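Local coordinates for protein pyocin S5 (PDB 6THK) that probably kills competing Pseudomonas aeruginosa cells by forming pores that depolarise their cytoplasmic membrane, as a channel-forming bacteriocin related to the colicins, at residues N357-A362 with I483-L488; P437-I442 with M476-A481; T444-A447 with W453-G456. The protein carries 1 engineered substitution. All blocks are in the same frame, centred on the assembly; numbering follows the deposited sequence.

Interaction 1: residues N357-A362 with I483-L488. With ZN (zinc ion), chain H.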
loop_
_atom_site.group_PDB
_atom_site.type_symbol
_atom_site.label_atom_id
_atom_site.label_comp_id
_atom_site.label_asym_id
_atom_site.label_seq_id
_atom_site.Cartn_x
_atom_site.Cartn_y
_atom_site.Cartn_z
ATOM N N ASN A 357 12.473 27.879 45.569
ATOM C CA ASN A 357 11.097 28.343 45.386
ATOM C C ASN A 357 10.965 29.718 46.065
ATOM O O ASN A 357 11.867 30.141 46.794
ATOM C CB ASN A 357 10.084 27.366 46.003
ATOM C CG ASN A 357 10.002 26.030 45.326
ATOM O OD1 ASN A 357 9.545 25.903 44.183
ATOM N ND2 ASN A 357 10.403 25.000 46.055
ATOM N N ILE A 358 9.846 30.411 45.823
ATOM C CA ILE A 358 9.570 31.720 46.404
ATOM C C ILE A 358 9.225 31.547 47.886
ATOM O O ILE A 358 8.511 30.608 48.242
ATOM C CB ILE A 358 8.437 32.362 45.580
ATOM C CG1 ILE A 358 8.967 32.736 44.193
ATOM C CG2 ILE A 358 7.768 33.554 46.286
ATOM C CD1 ILE A 358 8.009 32.587 43.071
ATOM N N ARG A 359 9.744 32.430 48.750
ATOM C CA ARG A 359 9.454 32.381 50.184
ATOM C C ARG A 359 8.028 32.888 50.470
ATOM O O ARG A 359 7.275 33.226 49.549
ATOM C CB ARG A 359 10.481 33.198 50.983
ATOM C CG ARG A 359 11.918 32.715 50.829
ATOM C CD ARG A 359 12.906 33.712 51.391
ATOM N NE ARG A 359 12.960 33.672 52.855
ATOM C CZ ARG A 359 13.535 34.604 53.606
ATOM N NH1 ARG A 359 14.097 35.667 53.045
ATOM N NH2 ARG A 359 13.537 34.490 54.928
ATOM N N SER A 360 7.643 32.902 51.746
ATOM C CA SER A 360 6.335 33.398 52.134
ATOM C C SER A 360 6.494 34.899 52.383
ATOM O O SER A 360 7.613 35.353 52.633
ATOM C CB SER A 360 5.858 32.689 53.397
ATOM O OG SER A 360 6.766 32.925 54.460
ATOM N N SER A 361 5.391 35.663 52.319
ATOM C CA SER A 361 5.406 37.109 52.569
ATOM C C SER A 361 5.905 37.392 53.984
ATOM O O SER A 361 6.726 38.278 54.142
ATOM C CB SER A 361 4.027 37.720 52.345
ATOM O OG SER A 361 3.117 37.346 53.366
ATOM N N ALA A 362 5.493 36.575 54.980
ATOM C CA ALA A 362 5.924 36.670 56.383
ATOM C C ALA A 362 7.454 36.565 56.525
ATOM O O ALA A 362 8.061 37.409 57.188
ATOM C CB ALA A 362 5.242 35.589 57.212
ATOM N N ILE A 483 13.690 35.334 48.057
ATOM C CA ILE A 483 14.466 34.160 47.667
ATOM C C ILE A 483 15.349 33.634 48.798
ATOM O O ILE A 483 15.101 32.545 49.318
ATOM C CB ILE A 483 15.274 34.441 46.368
ATOM C CG1 ILE A 483 14.352 34.932 45.230
ATOM C CG2 ILE A 483 16.095 33.211 45.949
ATOM C CD1 ILE A 483 15.052 35.505 43.990
ATOM N N ASP A 484 16.370 34.413 49.174
ATOM C CA ASP A 484 17.369 34.044 50.166
ATOM C C ASP A 484 17.824 35.289 50.893
ATOM O O ASP A 484 18.006 36.329 50.258
ATOM C CB ASP A 484 18.584 33.419 49.425
ATOM C CG ASP A 484 19.559 32.607 50.258
ATOM O OD1 ASP A 484 19.273 32.379 51.457
ATOM O OD2 ASP A 484 20.594 32.158 49.696
ATOM N N GLU A 485 18.074 35.156 52.208
ATOM C CA GLU A 485 18.584 36.209 53.089
ATOM C C GLU A 485 19.929 36.769 52.614
ATOM O O GLU A 485 20.118 37.981 52.683
ATOM C CB GLU A 485 18.706 35.713 54.544
ATOM C CG GLU A 485 18.996 36.814 55.561
ATOM C CD GLU A 485 17.875 37.289 56.468
ATOM O OE1 GLU A 485 16.988 36.477 56.820
ATOM O OE2 GLU A 485 17.930 38.465 56.893
ATOM N N ASP A 486 20.860 35.898 52.145
ATOM C CA ASP A 486 22.183 36.326 51.666
ATOM C C ASP A 486 22.090 37.083 50.346
ATOM O O ASP A 486 22.921 37.956 50.100
ATOM C CB ASP A 486 23.221 35.179 51.620
ATOM C CG ASP A 486 22.863 33.954 50.801
ATOM O OD1 ASP A 486 22.839 34.059 49.558
ATOM O OD2 ASP A 486 22.691 32.865 51.403
ATOM N N LEU A 487 21.037 36.821 49.545
ATOM C CA LEU A 487 20.806 37.563 48.304
ATOM C C LEU A 487 20.270 38.962 48.607
ATOM O O LEU A 487 20.622 39.910 47.903
ATOM C CB LEU A 487 19.900 36.816 47.322
ATOM C CG LEU A 487 20.508 35.610 46.621
ATOM C CD1 LEU A 487 19.479 34.933 45.759
ATOM C CD2 LEU A 487 21.711 36.002 45.778
ATOM N N LEU A 488 19.467 39.098 49.689
ATOM C CA LEU A 488 18.938 40.373 50.179
ATOM C C LEU A 488 20.092 41.238 50.688
ATOM O O LEU A 488 20.189 42.389 50.262
ATOM C CB LEU A 488 17.894 40.166 51.290
ATOM C CG LEU A 488 17.508 41.414 52.106
ATOM C CD1 LEU A 488 16.847 42.481 51.232
ATOM C CD2 LEU A 488 16.608 41.055 53.260
HETATM ZN ZN ZN H . 19.623 39.929 56.890
HETATM O O HOH W 1 13.609 29.994 48.763
#

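Interaction 2: residues P437-I442 with M476-A481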
loop_
_atom_site.group_PDB
_atom_site.type_symbol
_atom_site.label_atom_id
_atom_site.label_comp_id
_atom_site.label_asym_id
_atom_site.label_seq_id
_atom_site.Cartn_x
_atom_site.Cartn_y
_atom_site.Cartn_z
ATOM N N PRO A 437 2.584 45.197 51.836
ATOM C CA PRO A 437 1.595 44.899 50.778
ATOM C C PRO A 437 2.221 44.499 49.438
ATOM O O PRO A 437 1.508 44.060 48.542
ATOM C CB PRO A 437 0.784 46.202 50.668
ATOM C CG PRO A 437 1.109 46.971 51.922
ATOM C CD PRO A 437 2.529 46.629 52.191
ATOM N N PHE A 438 3.501 44.797 49.244
ATOM C CA PHE A 438 4.177 44.321 48.044
ATOM C C PHE A 438 4.466 42.827 48.092
ATOM O O PHE A 438 4.236 42.102 47.140
ATOM C CB PHE A 438 5.481 45.051 47.770
ATOM C CG PHE A 438 6.202 44.517 46.576
ATOM C CD1 PHE A 438 5.797 44.859 45.308
ATOM C CD2 PHE A 438 7.247 43.635 46.721
ATOM C CE1 PHE A 438 6.444 44.354 44.202
ATOM C CE2 PHE A 438 7.897 43.125 45.626
ATOM C CZ PHE A 438 7.494 43.484 44.363
ATOM N N PHE A 439 5.038 42.400 49.211
ATOM C CA PHE A 439 5.408 41.009 49.416
ATOM C C PHE A 439 4.176 40.129 49.386
ATOM O O PHE A 439 4.198 39.033 48.840
ATOM C CB PHE A 439 6.188 40.833 50.717
ATOM C CG PHE A 439 7.560 41.437 50.679
ATOM C CD1 PHE A 439 8.439 41.118 49.667
ATOM C CD2 PHE A 439 7.960 42.337 51.638
ATOM C CE1 PHE A 439 9.696 41.675 49.621
ATOM C CE2 PHE A 439 9.214 42.901 51.598
ATOM C CZ PHE A 439 10.084 42.568 50.588
ATOM N N VAL A 440 3.092 40.621 49.971
ATOM C CA VAL A 440 1.845 39.884 49.974
ATOM C C VAL A 440 1.355 39.710 48.544
ATOM O O VAL A 440 0.883 38.646 48.174
ATOM C CB VAL A 440 0.764 40.609 50.783
ATOM C CG1 VAL A 440 -0.609 40.103 50.389
ATOM C CG2 VAL A 440 0.995 40.416 52.267
ATOM N N LYS A 441 1.458 40.761 47.740
ATOM C CA LYS A 441 1.038 40.679 46.356
ATOM C C LYS A 441 1.879 39.678 45.569
ATOM O O LYS A 441 1.342 38.903 44.795
ATOM C CB LYS A 441 1.086 42.062 45.708
ATOM C CG LYS A 441 1.226 42.048 44.198
ATOM C CD LYS A 441 -0.104 42.302 43.518
ATOM C CE LYS A 441 -0.372 41.267 42.446
ATOM N NZ LYS A 441 -1.154 41.827 41.316
ATOM N N ILE A 442 3.197 39.694 45.752
ATOM C CA ILE A 442 4.037 38.737 45.034
ATOM C C ILE A 442 3.790 37.303 45.481
ATOM O O ILE A 442 3.711 36.405 44.660
ATOM C CB ILE A 442 5.548 39.070 45.035
ATOM C CG1 ILE A 442 5.958 39.846 46.270
ATOM C CG2 ILE A 442 5.925 39.855 43.795
ATOM C CD1 ILE A 442 7.409 40.260 46.233
ATOM N N MET A 476 16.170 44.334 42.738
ATOM C CA MET A 476 16.928 43.126 43.078
ATOM C C MET A 476 16.921 42.862 44.555
ATOM O O MET A 476 16.821 41.707 44.938
ATOM C CB MET A 476 18.358 43.191 42.568
ATOM C CG MET A 476 18.441 43.198 41.083
ATOM S SD MET A 476 20.091 42.775 40.517
ATOM C CE MET A 476 21.016 44.289 40.917
ATOM N N ALA A 477 16.963 43.923 45.386
ATOM C CA ALA A 477 16.921 43.786 46.846
ATOM C C ALA A 477 15.581 43.199 47.320
ATOM O O ALA A 477 15.548 42.235 48.088
ATOM C CB ALA A 477 17.193 45.126 47.504
ATOM N N VAL A 478 14.511 43.734 46.763
ATOM C CA VAL A 478 13.150 43.318 47.039
ATOM C C VAL A 478 12.891 41.867 46.567
ATOM O O VAL A 478 12.307 41.075 47.292
ATOM C CB VAL A 478 12.194 44.345 46.414
ATOM C CG1 VAL A 478 10.958 43.697 45.861
ATOM C CG2 VAL A 478 11.859 45.438 47.408
ATOM N N THR A 479 13.332 41.548 45.352
ATOM C CA THR A 479 13.268 40.191 44.754
ATOM C C THR A 479 14.089 39.204 45.620
ATOM O O THR A 479 13.626 38.102 45.882
ATOM C CB THR A 479 13.809 40.241 43.317
ATOM O OG1 THR A 479 13.007 41.144 42.568
ATOM C CG2 THR A 479 13.845 38.891 42.630
ATOM N N GLY A 480 15.293 39.627 46.039
ATOM C CA GLY A 480 16.212 38.851 46.866
ATOM C C GLY A 480 15.644 38.460 48.221
ATOM O O GLY A 480 15.881 37.344 48.675
ATOM N N ALA A 481 14.881 39.362 48.876
ATOM C CA ALA A 481 14.199 39.091 50.163
ATOM C C ALA A 481 13.173 37.942 50.020
ATOM O O ALA A 481 12.832 37.270 50.992
ATOM C CB ALA A 481 13.482 40.345 50.646
#

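Interaction 3: residues T444-A447 with W453-G456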
loop_
_atom_site.group_PDB
_atom_site.type_symbol
_atom_site.label_atom_id
_atom_site.label_comp_id
_atom_site.label_asym_id
_atom_site.label_seq_id
_atom_site.Cartn_x
_atom_site.Cartn_y
_atom_site.Cartn_z
ATOM N N THR A 444 1.062 36.053 46.699
ATOM C CA THR A 444 -0.216 35.668 46.157
ATOM C C THR A 444 -0.109 35.373 44.674
ATOM O O THR A 444 -0.604 34.365 44.191
ATOM C CB THR A 444 -1.200 36.827 46.319
ATOM O OG1 THR A 444 -1.574 36.937 47.693
ATOM C CG2 THR A 444 -2.424 36.614 45.464
ATOM N N LEU A 445 0.574 36.251 43.960
ATOM C CA LEU A 445 0.735 36.113 42.518
ATOM C C LEU A 445 1.537 34.891 42.102
ATOM O O LEU A 445 1.165 34.173 41.186
ATOM C CB LEU A 445 1.385 37.377 41.962
ATOM C CG LEU A 445 1.973 37.314 40.564
ATOM C CD1 LEU A 445 0.912 37.680 39.544
ATOM C CD2 LEU A 445 3.158 38.255 40.479
ATOM N N ALA A 446 2.619 34.648 42.823
ATOM C CA ALA A 446 3.531 33.545 42.548
ATOM C C ALA A 446 3.728 32.463 43.608
ATOM O O ALA A 446 4.791 31.865 43.665
ATOM C CB ALA A 446 4.885 34.102 42.153
ATOM N N ALA A 447 2.735 32.205 44.446
ATOM C CA ALA A 447 2.843 31.129 45.435
ATOM C C ALA A 447 3.113 29.790 44.720
ATOM O O ALA A 447 2.506 29.496 43.684
ATOM C CB ALA A 447 1.571 31.034 46.258
ATOM N N TRP A 453 11.558 32.617 38.333
ATOM C CA TRP A 453 10.498 33.368 37.679
ATOM C C TRP A 453 10.472 34.810 38.200
ATOM O O TRP A 453 10.296 35.739 37.426
ATOM C CB TRP A 453 9.133 32.710 37.882
ATOM C CG TRP A 453 8.084 33.379 37.084
ATOM C CD1 TRP A 453 8.011 33.441 35.732
ATOM C CD2 TRP A 453 6.973 34.121 37.579
ATOM N NE1 TRP A 453 6.918 34.162 35.350
ATOM C CE2 TRP A 453 6.260 34.590 36.467
ATOM C CE3 TRP A 453 6.504 34.426 38.854
ATOM C CZ2 TRP A 453 5.112 35.349 36.592
ATOM C CZ3 TRP A 453 5.368 35.180 38.970
ATOM C CH2 TRP A 453 4.681 35.630 37.850
ATOM N N LEU A 454 10.663 34.990 39.506
ATOM C CA LEU A 454 10.728 36.312 40.125
ATOM C C LEU A 454 11.915 37.087 39.567
ATOM O O LEU A 454 11.825 38.281 39.330
ATOM C CB LEU A 454 10.916 36.199 41.628
ATOM C CG LEU A 454 9.732 35.888 42.522
ATOM C CD1 LEU A 454 10.117 36.159 43.965
ATOM C CD2 LEU A 454 8.526 36.710 42.113
ATOM N N VAL A 455 13.038 36.391 39.379
ATOM C CA VAL A 455 14.249 36.971 38.817
ATOM C C VAL A 455 13.986 37.429 37.388
ATOM O O VAL A 455 14.473 38.463 36.974
ATOM C CB VAL A 455 15.441 36.005 38.872
ATOM C CG1 VAL A 455 16.680 36.675 38.318
ATOM C CG2 VAL A 455 15.690 35.556 40.300
ATOM N N GLY A 456 13.208 36.657 36.635
ATOM C CA GLY A 456 12.833 37.030 35.284
ATOM C C GLY A 456 12.025 38.317 35.307
ATOM O O GLY A 456 12.221 39.182 34.471
#

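Interaction 1: residues N357-A362 with I483-L488
The flat guanidinium of Arg359 meets the start of helix 485-498 at a slant. Ile483 O, the carbonyl carbon of Asp484 and the backbone N of Glu485 all lie obliquely to its plane, and no hydrogen bond joins the two segments directly. The methylenes come closer: Arg359 CD approaches Ile483 O to 3.2 Å, and Arg359 CG sits 3.5 Å from the same oxygen. With CG anti to the carbonyl carbon (chi1 -60°) and a bend at chi3 (77°), the chain carries the guanidinium past that carbonyl toward Glu485. Ile483 O also accepts from a water at 3.0 Å, and this water donates at 2.6 Å to Asn357 O, joining the two backbones.

This is how the pore-forming domain, an all-helical bundle of the colicin type, holds the loop leading into helix 361-378 against the turn that opens its last helix. The loop ends at Ser360, whose hydroxyl N-caps helix 361-378 through the backbone N of Glu363.

Arg359 NH2 and Glu485 OE1 are 4.4 Å apart, opposite charges short of a salt bridge. Each is hydrogen-bonded instead to the hydroxyl of Ser367 on helix 361-378, while Arg359 NH1 makes a weak bond to Ala481 O. The Glu485 carboxylate thus divides its work: OE1 faces Ser367, and OE2, brought round by a bend at chi2 (105°), binds a zinc ion at 2.2 Å, where His371 and Glu489 are the other protein ligands.

Interaction 2: residues P437-I442 with M476-A481
In the colicin pore-forming fold a hydrophobic helical hairpin is wrapped by the other helices, and here Phe438 and Phe439 of an outer helix face helix 468-481, which probably forms, as in other channel-forming colicins, the hairpin's second arm. The two short helical segments cross at -60°, their axes 11.3 Å apart at the closest, a spacing bridged by side chains from both. Phe439 carries most of the contact: CG is anti to its carbonyl carbon (chi1 -69°), which swings the CE1-CZ end of the ring to helix 468-481. Val478 O lies at the ring's edge and in its plane, 3.5 Å from Phe439 CE1. Ala481 CB comes obliquely to the same end of the ring, 4.1 Å from Phe439 CZ. Phe438 and Val478 come from opposite directions, with the CG1 methyl oblique to the ring, although the modelled separation of this pair is too short to rely on.

Aromatic packing continues around both rings: Phe438 stands edge-to-face with Phe426 of helix 419-431 and with Trp435, while Phe439 does the same with Phe368 of helix 361-378. Helix 436-446 thus touches helix 468-481, helix 419-431 and helix 361-378.

Interaction 3: residues T444-A447 with W453-G456
Trp453 reaches Leu445 and Ala446 with the far end of its indole, and the path from backbone to tip explains how. From CB, which is directed at segment 444-447, the side chain leaves with CG anti to the backbone N (chi1 -173°), and a chi2 of 64° sets the plane of the indole so that its six-membered ring leads. The pyrrole part, with NE1, stays back from this contact. Along the leading rim, CE3 is the first atom to touch, 3.7 Å from Ala446 CB. Next comes CZ3, which meets the same methyl at 3.4 Å, the nearest approach between the two segments. At the outer corner, Trp453 CH2 lies 4.0 Å from Leu445 CD2, with Leu445 CG only slightly farther off.

Both methyls sit at the rim of the indole, near its plane, so the contact is an edge contact and not a CH-pi arrangement over a face. The leucine and tryptophan side chains cross at about a right angle, the CD2 methyl closing on the CH2 corner at the ring's edge. A smaller touch links Ala446 CB with Leu454 CD2 at 4.5 Å, so that the alanine methyl is met by two consecutive residues of helix 451-464.

The pairing joins the C-terminal part of helix 436-446 to what is probably the first arm of the hydrophobic hairpin, just across the short connection between them. Around it, the Trp453 side chain also touches Leu403 and Ser407 of helix 396-409, and Ile358 touches Ala446.

No hydrogen bond or charge pair crosses between the segments. The grip therefore rests on apolar contact and shape, which imposes little directional demand; that is consistent with a hairpin which, in colicin models, leaves its surrounding helices on entering the membrane.

In the fold
All three contacts lie within the pore-forming domain at one end of this very elongated chain, their centres only about 8 to 11 Å apart. Segments 357-362 and 483-488 of interaction 1 bracket the others in sequence; interaction 2 falls between them, and interaction 3 falls within the span of interaction 2. Ile358 of interaction 1 packs on Ala446 and Leu454 of interaction 3, while Leu488 touches Ala477 of interaction 2. Interactions 2 and 3 share helix 436-446 and pack it against both helices of the predicted membrane-spanning hairpin, 468-481 and 451-464; interaction 1 lies beside them, consistent with a soluble form that keeps the hairpin buried until insertion.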